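Local coordinates for protein nucleoporin NUP170 (Chaetomium thermophilum, PDB 5HAX) that probably serves as a scaffold nucleoporin of the nuclear pore complex, joining an N-terminal beta-propeller to a C-terminal helical region, at residues Gly69-Lys74 with Ser87-Leu92; Glu108-Thr113 with Val137-Glu142. One frame throughout, in Å; residues are numbered along the deposited sequence. Where two conformers were deposited one is given.

Contacts 1 and 2 follow one another along the chain and lie on the same side of the chain's centre, their own centres about 10 Å apart, in the beta-propeller. Contact 1 (69-74 with 87-92) sits at the edge of the antiparallel sheet formed by strands 73-78, 83-88, 91-96 and 105-107. The chain then leaves strand 105-107 through residues 108-113, which in contact 2 are set against the turn at 137-142 of the next four-stranded sheet and lead into its strand 114-120. Asp-89 packs against Thr-113. The crossing from blade to blade, residues 108-113, is thus itself part of contact 2 and packs on the turn of contact 1 through Ser-90, which meets His-112 and Ala-110.

Contact 1. Residues Gly69-Lys74 with Ser87-Leu92; sequences GEVFTK and SIDSSL
OD1 of Asp-89 is held by two backbone N-H groups: Phe-72 N lies 3.3 Å from it and reaches its syn lone pair, while Val-71 N, also 3.3 Å from OD1, makes a more bent, weak bond (143° at the hydrogen). The other oxygen, OD2, takes a third, weak bond from Glu-70 N at 3.4 Å, so three successive N-H groups converge on one carboxylate, described here in one of its two modelled conformers. With CG beside its own backbone N (chi1 -63°), Asp-89 points this group into the bend at 70-72. Its backbone N gives a shorter bond to Phe-72 O (2.9 Å), nearly along the C=O axis, so Phe-72 is tied to Asp-89 at both N and O. Antiparallel strand pairing follows. Thr-73 and Ile-88 form a non-hydrogen-bonded pair, and both side chains touch helix 60-67. Lys-74 and Ser-87 form a hydrogen-bonded pair, with Ser-87 N 2.9 Å from Lys-74 O and the return bond from Lys-74 N to Ser-87 O. On the face they share, Ser-87 OG sits 3.4 Å from Lys-74 CB. Asp-89 is also the second residue of the type II' turn from Ile-88 to Ser-91, which joins strands 83-88 and 91-96. The converging N-H groups would be expected to stabilise a charged carboxylate, whereas Glu-70 OE1, 4.2 Å from Asp-89 OD2, would tend to oppose it.

Contact 2. Residues Glu108-Thr113 with Val137-Glu142; sequences EEATHT and VATTSE
His-112, Thr-113 and Thr-139 bury the most surface where the loop after strand 105-107 meets the turn beyond strand 133-139. Thr-113 contributes its carbonyl: Thr-140 N lies 3.0 Å from Thr-113 O, nearly along the C=O axis although the hydrogen bond is bent at the hydrogen (137°), and the CA-H of Thr-139 approaches the same oxygen. His-112, with CG beside its backbone N, sets its side chain alongside residues 140-141. Its CB is 3.3 Å from Thr-140 OG1, the two side chains crossing at about a right angle, while ND1 meets Ser-141 CB at 3.3 Å. CG2 of Thr-139 touches the loop, 3.6 Å from His-112 O and 4.1 Å from Ala-110 CB. OG1 of Thr-139, between N and the carbonyl carbon (chi1 73°), accepts from Ser-141 N at 3.1 Å and Glu-142 N at 3.0 Å, which fixes the turn. An alanine in place of Thr-139 would remove OG1 and CG2, and would probably loosen both the turn and its packing against Ala-110. This is an ST turn within an ST motif at a hairpin bend, set against the connection between successive blades of a beta-propeller.

Contact 1. Residues Gly69-Lys74 with Ser87-Leu92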
# COMPACT_ATOMS: atom_id res chain seq x y z
N GLY A 69 31.92 -13.97 12.03
CA GLY A 69 31.06 -15.13 11.87
C GLY A 69 31.87 -16.38 11.57
O GLY A 69 32.71 -16.38 10.67
N GLU A 70 31.61 -17.44 12.33
CA GLU A 70 32.35 -18.69 12.18
C GLU A 70 31.78 -19.58 11.09
O GLU A 70 32.54 -20.21 10.35
CB GLU A 70 32.37 -19.44 13.51
CG GLU A 70 33.34 -18.87 14.53
CD GLU A 70 33.24 -19.55 15.89
OE1 GLU A 70 32.27 -20.30 16.11
OE2 GLU A 70 34.13 -19.32 16.73
N VAL A 71 30.45 -19.65 10.96
CA VAL A 71 29.82 -20.60 10.05
C VAL A 71 28.73 -19.93 9.22
O VAL A 71 28.67 -20.13 8.00
CB VAL A 71 29.24 -21.80 10.83
CG1 VAL A 71 28.56 -22.78 9.89
CG2 VAL A 71 30.34 -22.50 11.62
N PHE A 72 27.85 -19.15 9.85
CA PHE A 72 26.63 -18.72 9.19
C PHE A 72 26.20 -17.33 9.67
O PHE A 72 26.28 -17.02 10.86
CB PHE A 72 25.51 -19.73 9.45
CG PHE A 72 24.29 -19.52 8.60
CD1 PHE A 72 24.33 -19.76 7.24
CD2 PHE A 72 23.09 -19.11 9.17
CE1 PHE A 72 23.21 -19.57 6.45
CE2 PHE A 72 21.97 -18.93 8.39
CZ PHE A 72 22.03 -19.15 7.03
N THR A 73 25.75 -16.51 8.72
CA THR A 73 25.20 -15.19 9.00
C THR A 73 23.98 -14.95 8.11
O THR A 73 23.80 -15.62 7.09
CB THR A 73 26.22 -14.07 8.78
OG1 THR A 73 26.59 -14.02 7.40
CG2 THR A 73 27.46 -14.30 9.64
N LYS A 74 23.16 -13.98 8.50
CA LYS A 74 21.94 -13.68 7.76
C LYS A 74 21.43 -12.29 8.15
O LYS A 74 21.56 -11.89 9.31
CB LYS A 74 20.86 -14.73 8.03
CG LYS A 74 19.67 -14.66 7.10
CD LYS A 74 18.85 -15.94 7.15
CE LYS A 74 17.65 -15.88 6.22
NZ LYS A 74 18.02 -15.52 4.82
N SER A 87 21.66 -11.96 12.16
CA SER A 87 21.98 -13.14 12.96
C SER A 87 23.40 -13.59 12.65
O SER A 87 23.80 -13.63 11.49
CB SER A 87 20.99 -14.28 12.70
OG SER A 87 21.13 -14.80 11.39
N ILE A 88 24.15 -13.91 13.70
CA ILE A 88 25.51 -14.43 13.58
C ILE A 88 25.56 -15.71 14.41
O ILE A 88 25.55 -15.65 15.64
CB ILE A 88 26.57 -13.43 14.05
CG1 ILE A 88 26.48 -12.13 13.24
CG2 ILE A 88 27.97 -14.02 13.91
CD1 ILE A 88 25.66 -11.06 13.91
N ASP A 89 25.64 -16.85 13.73
CA ASP A 89 25.61 -18.15 14.39
C ASP A 89 24.40 -18.26 15.31
O ASP A 89 23.26 -18.27 14.83
CB ASP A 89 26.92 -18.39 15.16
CG ASP A 89 28.13 -18.44 14.24
OD1 ASP A 89 28.02 -19.02 13.13
OD2 ASP A 89 29.18 -17.90 14.62
N SER A 90 24.62 -18.31 16.62
CA SER A 90 23.54 -18.44 17.60
C SER A 90 23.14 -17.11 18.23
O SER A 90 22.43 -17.11 19.24
CB SER A 90 23.94 -19.43 18.69
OG SER A 90 25.12 -19.00 19.36
N SER A 91 23.56 -15.99 17.66
CA SER A 91 23.31 -14.67 18.22
C SER A 91 22.50 -13.82 17.25
O SER A 91 22.66 -13.92 16.03
CB SER A 91 24.62 -13.96 18.58
OG SER A 91 25.28 -14.62 19.64
N LEU A 92 21.63 -12.97 17.80
CA LEU A 92 20.74 -12.12 17.03
C LEU A 92 20.84 -10.68 17.49
O LEU A 92 20.91 -10.41 18.69
CB LEU A 92 19.29 -12.60 17.16
CG LEU A 92 18.23 -11.74 16.47
CD1 LEU A 92 18.47 -11.68 14.97
CD2 LEU A 92 16.84 -12.28 16.78

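Contact 2. Residues Glu108-Thr113 with Val137-Glu142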
# COMPACT_ATOMS: atom_id res chain seq x y z
N GLU A 108 21.11 -13.34 22.76
CA GLU A 108 22.08 -14.41 22.58
C GLU A 108 21.76 -15.63 23.44
O GLU A 108 22.65 -16.44 23.70
CB GLU A 108 23.49 -13.90 22.87
CG GLU A 108 23.75 -12.51 22.31
CD GLU A 108 25.20 -12.09 22.40
OE1 GLU A 108 26.08 -12.97 22.38
OE2 GLU A 108 25.46 -10.87 22.50
N GLU A 109 20.50 -15.77 23.88
CA GLU A 109 20.13 -16.94 24.67
C GLU A 109 20.22 -18.22 23.86
O GLU A 109 20.48 -19.29 24.42
CB GLU A 109 18.71 -16.78 25.22
CG GLU A 109 18.48 -15.52 26.05
CD GLU A 109 19.44 -15.42 27.22
OE1 GLU A 109 20.30 -14.51 27.20
OE2 GLU A 109 19.33 -16.24 28.15
N ALA A 110 19.99 -18.13 22.55
CA ALA A 110 19.93 -19.32 21.71
C ALA A 110 21.24 -20.11 21.79
O ALA A 110 22.33 -19.54 21.90
CB ALA A 110 19.64 -18.94 20.26
N THR A 111 21.10 -21.43 21.71
CA THR A 111 22.23 -22.34 21.82
C THR A 111 22.75 -22.83 20.48
O THR A 111 23.93 -23.17 20.37
CB THR A 111 21.84 -23.56 22.68
OG1 THR A 111 22.87 -24.55 22.61
CG2 THR A 111 20.51 -24.17 22.23
N HIS A 112 21.91 -22.85 19.45
CA HIS A 112 22.28 -23.35 18.13
C HIS A 112 22.07 -22.28 17.07
O HIS A 112 21.47 -21.22 17.31
CB HIS A 112 21.47 -24.61 17.78
CG HIS A 112 21.87 -25.82 18.58
ND1 HIS A 112 21.19 -26.22 19.71
CD2 HIS A 112 22.89 -26.70 18.41
CE1 HIS A 112 21.77 -27.31 20.19
NE2 HIS A 112 22.80 -27.62 19.43
N THR A 113 22.57 -22.57 15.87
CA THR A 113 22.57 -21.60 14.77
C THR A 113 21.15 -21.16 14.44
O THR A 113 20.24 -21.98 14.29
CB THR A 113 23.22 -22.22 13.53
OG1 THR A 113 24.51 -22.73 13.87
CG2 THR A 113 23.35 -21.20 12.41
N VAL A 137 12.01 -16.90 16.51
CA VAL A 137 13.43 -17.18 16.25
C VAL A 137 13.57 -18.68 16.08
O VAL A 137 13.37 -19.45 17.03
CB VAL A 137 14.33 -16.67 17.38
CG1 VAL A 137 15.79 -17.00 17.09
CG2 VAL A 137 14.15 -15.17 17.57
N ALA A 138 13.94 -19.11 14.87
CA ALA A 138 14.12 -20.52 14.55
C ALA A 138 15.60 -20.85 14.48
O ALA A 138 16.36 -20.16 13.81
CB ALA A 138 13.44 -20.87 13.23
N THR A 139 16.00 -21.91 15.18
CA THR A 139 17.36 -22.43 15.13
C THR A 139 17.33 -23.85 14.57
O THR A 139 16.27 -24.39 14.23
CB THR A 139 18.02 -22.42 16.52
OG1 THR A 139 17.44 -23.45 17.34
CG2 THR A 139 17.84 -21.07 17.20
N THR A 140 18.51 -24.47 14.48
CA THR A 140 18.60 -25.85 14.03
C THR A 140 18.07 -26.84 15.07
O THR A 140 17.96 -28.03 14.76
CB THR A 140 20.04 -26.21 13.68
OG1 THR A 140 20.89 -25.95 14.80
CG2 THR A 140 20.52 -25.39 12.49
N SER A 141 17.75 -26.37 16.28
CA SER A 141 17.29 -27.22 17.36
C SER A 141 15.89 -26.90 17.86
O SER A 141 15.21 -27.80 18.37
CB SER A 141 18.26 -27.13 18.55
OG SER A 141 17.90 -28.03 19.58
N GLU A 142 15.42 -25.65 17.73
CA GLU A 142 14.14 -25.27 18.30
C GLU A 142 13.66 -23.97 17.68
O GLU A 142 14.41 -23.26 17.00
CB GLU A 142 14.25 -25.12 19.82
CG GLU A 142 15.27 -24.07 20.25
CD GLU A 142 15.56 -24.10 21.74
OE1 GLU A 142 16.54 -23.45 22.16
OE2 GLU A 142 14.81 -24.76 22.48